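Halogenase (Chondromyces crocatus, PDB 3E1T) is an FAD-dependent halogenase that probably installs the chlorine of the myxobacterial metabolite chondrochloren, probably using reduced flavin and oxygen to oxidise the halide. Local coordinates at residues Leu192-Phe196 against Ala251-Ile256; Val363-Asn369 against Ala379-Ile383. All coordinates share one frame; numbering follows the deposited sequence.

Contact 1 (Leu192-Phe196 against Ala251-Ile256); sequences LYGYF and ALLRYI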
loop_
_atom_site.group_PDB
_atom_site.type_symbol
_atom_site.label_atom_id
_atom_site.label_comp_id
_atom_site.label_asym_id
_atom_site.label_seq_id
_atom_site.Cartn_x
_atom_site.Cartn_y
_atom_site.Cartn_z
ATOM N N LEU A 192 -5.324 5.991 13.288
ATOM C CA LEU A 192 -4.728 6.742 14.388
ATOM C C LEU A 192 -3.711 5.812 15.013
ATOM O O LEU A 192 -4.084 4.745 15.492
ATOM C CB LEU A 192 -5.808 7.101 15.406
ATOM C CG LEU A 192 -5.401 7.926 16.630
ATOM C CD1 LEU A 192 -4.922 9.324 16.218
ATOM C CD2 LEU A 192 -6.581 8.038 17.565
ATOM N N TYR A 193 -2.433 6.182 14.985
ATOM C CA TYR A 193 -1.398 5.227 15.361
ATOM C C TYR A 193 -0.223 5.793 16.166
ATOM O O TYR A 193 0.175 6.942 15.978
ATOM C CB TYR A 193 -0.889 4.465 14.131
ATOM C CG TYR A 193 -0.059 5.287 13.180
ATOM C CD1 TYR A 193 1.331 5.333 13.316
ATOM C CD2 TYR A 193 -0.651 6.009 12.131
ATOM C CE1 TYR A 193 2.110 6.076 12.451
ATOM C CE2 TYR A 193 0.125 6.768 11.252
ATOM C CZ TYR A 193 1.513 6.789 11.424
ATOM O OH TYR A 193 2.336 7.520 10.594
ATOM N N GLY A 194 0.309 4.964 17.060
ATOM C CA GLY A 194 1.513 5.287 17.819
ATOM C C GLY A 194 2.437 4.093 17.985
ATOM O O GLY A 194 2.272 3.057 17.324
ATOM N N TYR A 195 3.415 4.237 18.872
ATOM C CA TYR A 195 4.389 3.179 19.109
ATOM C C TYR A 195 4.544 2.880 20.584
ATOM O O TYR A 195 4.550 3.785 21.422
ATOM C CB TYR A 195 5.735 3.533 18.487
ATOM C CG TYR A 195 5.653 3.641 16.984
ATOM C CD1 TYR A 195 5.940 2.551 16.181
ATOM C CD2 TYR A 195 5.256 4.833 16.369
ATOM C CE1 TYR A 195 5.856 2.642 14.797
ATOM C CE2 TYR A 195 5.158 4.927 14.983
ATOM C CZ TYR A 195 5.459 3.833 14.212
ATOM O OH TYR A 195 5.380 3.919 12.852
ATOM N N PHE A 196 4.655 1.594 20.891
ATOM C CA PHE A 196 4.673 1.145 22.277
ATOM C C PHE A 196 5.919 0.298 22.538
ATOM O O PHE A 196 6.377 -0.440 21.663
ATOM C CB PHE A 196 3.383 0.377 22.593
ATOM C CG PHE A 196 2.140 1.239 22.569
ATOM C CD1 PHE A 196 1.588 1.712 23.755
ATOM C CD2 PHE A 196 1.528 1.588 21.357
ATOM C CE1 PHE A 196 0.443 2.515 23.744
ATOM C CE2 PHE A 196 0.390 2.390 21.331
ATOM C CZ PHE A 196 -0.156 2.856 22.527
ATOM N N ALA A 251 -7.825 9.612 22.667
ATOM C CA ALA A 251 -8.657 8.860 21.728
ATOM C C ALA A 251 -8.125 7.453 21.495
ATOM O O ALA A 251 -8.884 6.489 21.530
ATOM C CB ALA A 251 -8.769 9.605 20.403
ATOM N N LEU A 252 -6.820 7.336 21.256
ATOM C CA LEU A 252 -6.223 6.033 20.984
ATOM C C LEU A 252 -6.221 5.164 22.240
ATOM O O LEU A 252 -6.566 3.988 22.177
ATOM C CB LEU A 252 -4.815 6.173 20.403
ATOM C CG LEU A 252 -4.043 4.918 19.981
ATOM C CD1 LEU A 252 -4.740 4.150 18.848
ATOM C CD2 LEU A 252 -2.620 5.305 19.582
ATOM N N LEU A 253 -5.850 5.762 23.374
ATOM C CA LEU A 253 -5.810 5.050 24.653
ATOM C C LEU A 253 -7.174 4.460 24.991
ATOM O O LEU A 253 -7.266 3.294 25.372
ATOM C CB LEU A 253 -5.302 5.967 25.775
ATOM C CG LEU A 253 -3.857 5.754 26.267
ATOM C CD1 LEU A 253 -2.940 5.038 25.262
ATOM C CD2 LEU A 253 -3.230 7.068 26.718
ATOM N N ARG A 254 -8.223 5.264 24.814
ATOM C CA ARG A 254 -9.592 4.796 24.986
ATOM C C ARG A 254 -10.004 3.712 23.985
ATOM O O ARG A 254 -10.758 2.809 24.341
ATOM C CB ARG A 254 -10.587 5.961 24.965
ATOM C CG ARG A 254 -12.015 5.550 25.288
ATOM C CD ARG A 254 -12.052 4.635 26.525
ATOM N NE ARG A 254 -13.384 4.107 26.802
ATOM C CZ ARG A 254 -14.125 4.455 27.851
ATOM N NH1 ARG A 254 -13.669 5.343 28.735
ATOM N NH2 ARG A 254 -15.325 3.909 28.020
ATOM N N TYR A 255 -9.521 3.799 22.746
ATOM C CA TYR A 255 -9.779 2.748 21.762
ATOM C C TYR A 255 -9.077 1.452 22.155
ATOM O O TYR A 255 -9.631 0.361 21.992
ATOM C CB TYR A 255 -9.337 3.167 20.353
ATOM C CG TYR A 255 -10.276 4.107 19.633
ATOM C CD1 TYR A 255 -11.659 3.886 19.619
ATOM C CD2 TYR A 255 -9.778 5.209 18.931
ATOM C CE1 TYR A 255 -12.519 4.744 18.941
ATOM C CE2 TYR A 255 -10.631 6.079 18.257
ATOM C CZ TYR A 255 -11.991 5.837 18.262
ATOM O OH TYR A 255 -12.817 6.696 17.587
ATOM N N ILE A 256 -7.854 1.576 22.664
ATOM C CA ILE A 256 -7.092 0.409 23.116
ATOM C C ILE A 256 -7.863 -0.344 24.203
ATOM O O ILE A 256 -8.056 -1.553 24.101
ATOM C CB ILE A 256 -5.680 0.795 23.596
ATOM C CG1 ILE A 256 -4.801 1.171 22.400
ATOM C CG2 ILE A 256 -5.039 -0.355 24.368
ATOM C CD1 ILE A 256 -3.557 1.937 22.768
#
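Leu192 and Leu252 pass alongside each other, each pointing back at the other's backbone. On the strand side the branch that touches is CD2 of Leu192, which lies 3.8 Å from CB of Leu252 and 3.9 Å from CB of Ala251, and meets the Tyr255 ring at its edge. Going the other way, Leu252 has CG trans to its own backbone N (chi1 -177°), which carries its two methyls onto the strand: CD1 rests 3.5 Å from O of Leu192, and CD2 lies against the backbone at Gly194, 3.9 Å from N of that residue. At the other end of the contact Phe196 and Ile256 meet from facing sides, and the leading atom of the ring, CZ, comes within 3.5 Å of CD1 of Ile256. CD1 of Leu253 adds a looser touch at the ring edge, near its plane. The helix and strand segments cross almost perpendicularly (-87°), their axes 9.2 Å apart, and Leu192 and Phe196 meet different parts of the helix segment, mostly through carbon atoms. Strand 189-197 pairs with strand 229-237, where Ala234 touches Leu252 and Val232 touches Phe196. Phe220 of strand 218-224 packs on Leu252, Tyr255 and Ile256, while Leu266 of helix 260-266 touches both Phe196 and Ile256, so helix 248-257 lies across one face of the mixed sheet.

Contact 2 (Val363-Asn369 against Ala379-Ile383); sequences VAFYDMN and ARKII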
loop_
_atom_site.group_PDB
_atom_site.type_symbol
_atom_site.label_atom_id
_atom_site.label_comp_id
_atom_site.label_asym_id
_atom_site.label_seq_id
_atom_site.Cartn_x
_atom_site.Cartn_y
_atom_site.Cartn_z
ATOM N N VAL A 363 -13.029 -5.564 0.284
ATOM C CA VAL A 363 -14.469 -5.282 0.433
ATOM C C VAL A 363 -15.130 -6.540 1.032
ATOM O O VAL A 363 -15.806 -6.455 2.059
ATOM C CB VAL A 363 -15.173 -4.854 -0.915
ATOM C CG1 VAL A 363 -16.729 -4.780 -0.755
ATOM C CG2 VAL A 363 -14.657 -3.502 -1.426
ATOM N N ALA A 364 -14.904 -7.705 0.419
ATOM C CA ALA A 364 -15.465 -8.961 0.952
ATOM C C ALA A 364 -14.948 -9.300 2.365
ATOM O O ALA A 364 -15.709 -9.811 3.194
ATOM C CB ALA A 364 -15.243 -10.138 -0.027
ATOM N N PHE A 365 -13.676 -8.988 2.646
ATOM C CA PHE A 365 -13.088 -9.238 3.964
ATOM C C PHE A 365 -13.690 -8.351 5.057
ATOM O O PHE A 365 -13.979 -8.834 6.161
ATOM C CB PHE A 365 -11.560 -9.095 3.944
ATOM C CG PHE A 365 -10.889 -9.660 5.161
ATOM C CD1 PHE A 365 -10.832 -11.041 5.367
ATOM C CD2 PHE A 365 -10.325 -8.829 6.112
ATOM C CE1 PHE A 365 -10.215 -11.569 6.496
ATOM C CE2 PHE A 365 -9.702 -9.360 7.236
ATOM C CZ PHE A 365 -9.656 -10.732 7.424
ATOM N N TYR A 366 -13.853 -7.060 4.765
ATOM C CA TYR A 366 -14.594 -6.163 5.652
ATOM C C TYR A 366 -16.040 -6.655 5.888
ATOM O O TYR A 366 -16.529 -6.629 7.016
ATOM C CB TYR A 366 -14.624 -4.750 5.077
ATOM C CG TYR A 366 -13.505 -3.846 5.554
ATOM C CD1 TYR A 366 -12.224 -3.953 5.032
ATOM C CD2 TYR A 366 -13.738 -2.882 6.536
ATOM C CE1 TYR A 366 -11.182 -3.097 5.479
ATOM C CE2 TYR A 366 -12.730 -2.034 6.969
ATOM C CZ TYR A 366 -11.451 -2.147 6.426
ATOM O OH TYR A 366 -10.449 -1.318 6.880
ATOM N N ASP A 367 -16.696 -7.089 4.812
ATOM C CA ASP A 367 -18.059 -7.646 4.846
ATOM C C ASP A 367 -18.192 -8.873 5.754
ATOM O O ASP A 367 -19.233 -9.071 6.352
ATOM C CB ASP A 367 -18.545 -7.985 3.427
ATOM C CG ASP A 367 -19.968 -8.590 3.401
ATOM O OD1 ASP A 367 -20.956 -7.842 3.211
ATOM O OD2 ASP A 367 -20.093 -9.823 3.567
ATOM N N MET A 368 -17.144 -9.678 5.871
ATOM C CA MET A 368 -17.235 -10.922 6.633
ATOM C C MET A 368 -17.211 -10.740 8.152
ATOM O O MET A 368 -17.630 -11.640 8.879
ATOM C CB MET A 368 -16.175 -11.937 6.191
ATOM C CG MET A 368 -14.805 -11.707 6.786
ATOM S SD MET A 368 -14.147 -13.170 7.617
ATOM C CE MET A 368 -13.745 -14.195 6.192
ATOM N N ASN A 369 -16.727 -9.597 8.645
ATOM C CA ASN A 369 -16.802 -9.358 10.084
ATOM C C ASN A 369 -18.251 -9.198 10.567
ATOM O O ASN A 369 -18.998 -8.350 10.078
ATOM C CB ASN A 369 -15.955 -8.165 10.519
ATOM C CG ASN A 369 -15.756 -8.117 12.018
ATOM O OD1 ASN A 369 -15.176 -9.022 12.602
ATOM N ND2 ASN A 369 -16.236 -7.056 12.646
ATOM N N ALA A 379 -21.970 -0.470 8.218
ATOM C CA ALA A 379 -21.822 0.385 7.035
ATOM C C ALA A 379 -20.746 -0.105 6.050
ATOM O O ALA A 379 -20.567 0.487 4.978
ATOM C CB ALA A 379 -21.532 1.816 7.460
ATOM N N ARG A 380 -20.013 -1.148 6.423
ATOM C CA ARG A 380 -18.990 -1.725 5.553
ATOM C C ARG A 380 -19.345 -3.153 5.142
ATOM O O ARG A 380 -18.635 -4.123 5.442
ATOM C CB ARG A 380 -17.607 -1.595 6.189
ATOM C CG ARG A 380 -17.114 -0.141 6.152
ATOM C CD ARG A 380 -16.202 0.186 7.312
ATOM N NE ARG A 380 -15.805 1.603 7.329
ATOM C CZ ARG A 380 -16.548 2.602 7.794
ATOM N NH1 ARG A 380 -17.754 2.366 8.297
ATOM N NH2 ARG A 380 -16.086 3.849 7.769
ATOM N N LYS A 381 -20.467 -3.244 4.428
ATOM C CA LYS A 381 -21.017 -4.509 3.950
ATOM C C LYS A 381 -21.185 -4.474 2.440
ATOM O O LYS A 381 -21.367 -3.409 1.855
ATOM C CB LYS A 381 -22.359 -4.811 4.646
ATOM C CG LYS A 381 -22.238 -5.136 6.149
ATOM C CD LYS A 381 -21.446 -6.426 6.433
ATOM C CE LYS A 381 -20.827 -6.474 7.848
ATOM N NZ LYS A 381 -19.426 -5.842 7.957
ATOM N N ILE A 382 -21.107 -5.642 1.813
ATOM C CA ILE A 382 -21.320 -5.751 0.372
ATOM C C ILE A 382 -22.750 -5.350 0.044
ATOM O O ILE A 382 -23.686 -5.786 0.706
ATOM C CB ILE A 382 -20.984 -7.164 -0.149
ATOM C CG1 ILE A 382 -19.458 -7.318 -0.274
ATOM C CG2 ILE A 382 -21.685 -7.450 -1.483
ATOM C CD1 ILE A 382 -18.987 -8.749 -0.502
ATOM N N ILE A 383 -22.902 -4.478 -0.946
ATOM C CA ILE A 383 -24.216 -4.011 -1.365
ATOM C C ILE A 383 -24.676 -4.888 -2.516
ATOM O O ILE A 383 -24.178 -4.787 -3.644
ATOM C CB ILE A 383 -24.221 -2.492 -1.695
ATOM C CG1 ILE A 383 -24.219 -1.695 -0.383
ATOM C CG2 ILE A 383 -25.445 -2.104 -2.526
ATOM C CD1 ILE A 383 -23.798 -0.253 -0.510
#
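Asp367 and Lys381 anchor the loop 379-383 to the last turn of helix 340-368 through polar bonds. The backbone N of Ile382 donates to OD1 of Asp367 over 2.6 Å in a nearly straight bond (166°), arriving on the anti side of the carboxylate and 24° out of its plane. Asp367 has CG trans to its backbone N, which swings the carboxylate out to the loop. The Lys381 chain folds twice along its length, turning NZ back to the helix, where it gives a 3.1 Å bond to O of Tyr366; NZ gives another of 3.1 Å to O of its neighbour Arg380 and a weak one to O of Asn369. O of Trp377 also accepts from this ammonium group, which thus gathers carbonyls from the end of one helix, from helix 375-378 and from the loop. A methionine in place of Lys381 would probably leave these carbonyls without their shared donor, the loop then relying on the Asp367 bond and the Ile382 packing.

Apolar contacts flank the polar ones. CG1 of Ile382 packs 3.8 Å from CG1 of Val363, and its CD1 sits over CA and CB of Ala364. Tyr366 and Arg380 run side by side in the same direction, with CD of Arg380 4.0 Å from CD2 of the Tyr366 ring and the ring and guanidinium planes 34° apart. Their polar ends go to other partners: Tyr366 OH to Asp309 and Trp219, the guanidinium to O and ring of Phe376. With its ammonium on the Tyr366 carbonyl near the helix C-terminus, Lys381 resembles a side-chain cap of a helix end.

Contact 1 and contact 2 lie in series along the chain and do not touch: their centres are 24 Å apart and their nearest atoms about 11 Å. Strand 229-237 connects them, since it pairs with the strand of contact 1 and also carries Val235 and Ser237, which touch Tyr366 and Arg380 of contact 2. Contact 1 comes closer to the bound FAD than contact 2. The side chain of Tyr193, which starts out away from the helix of contact 1, is about 5 Å from the cofactor, whereas that of Tyr366 is about 9 Å away. The pair contrasts packing without hydrogen bonds between the segments with a joint that mixes polar and apolar contacts.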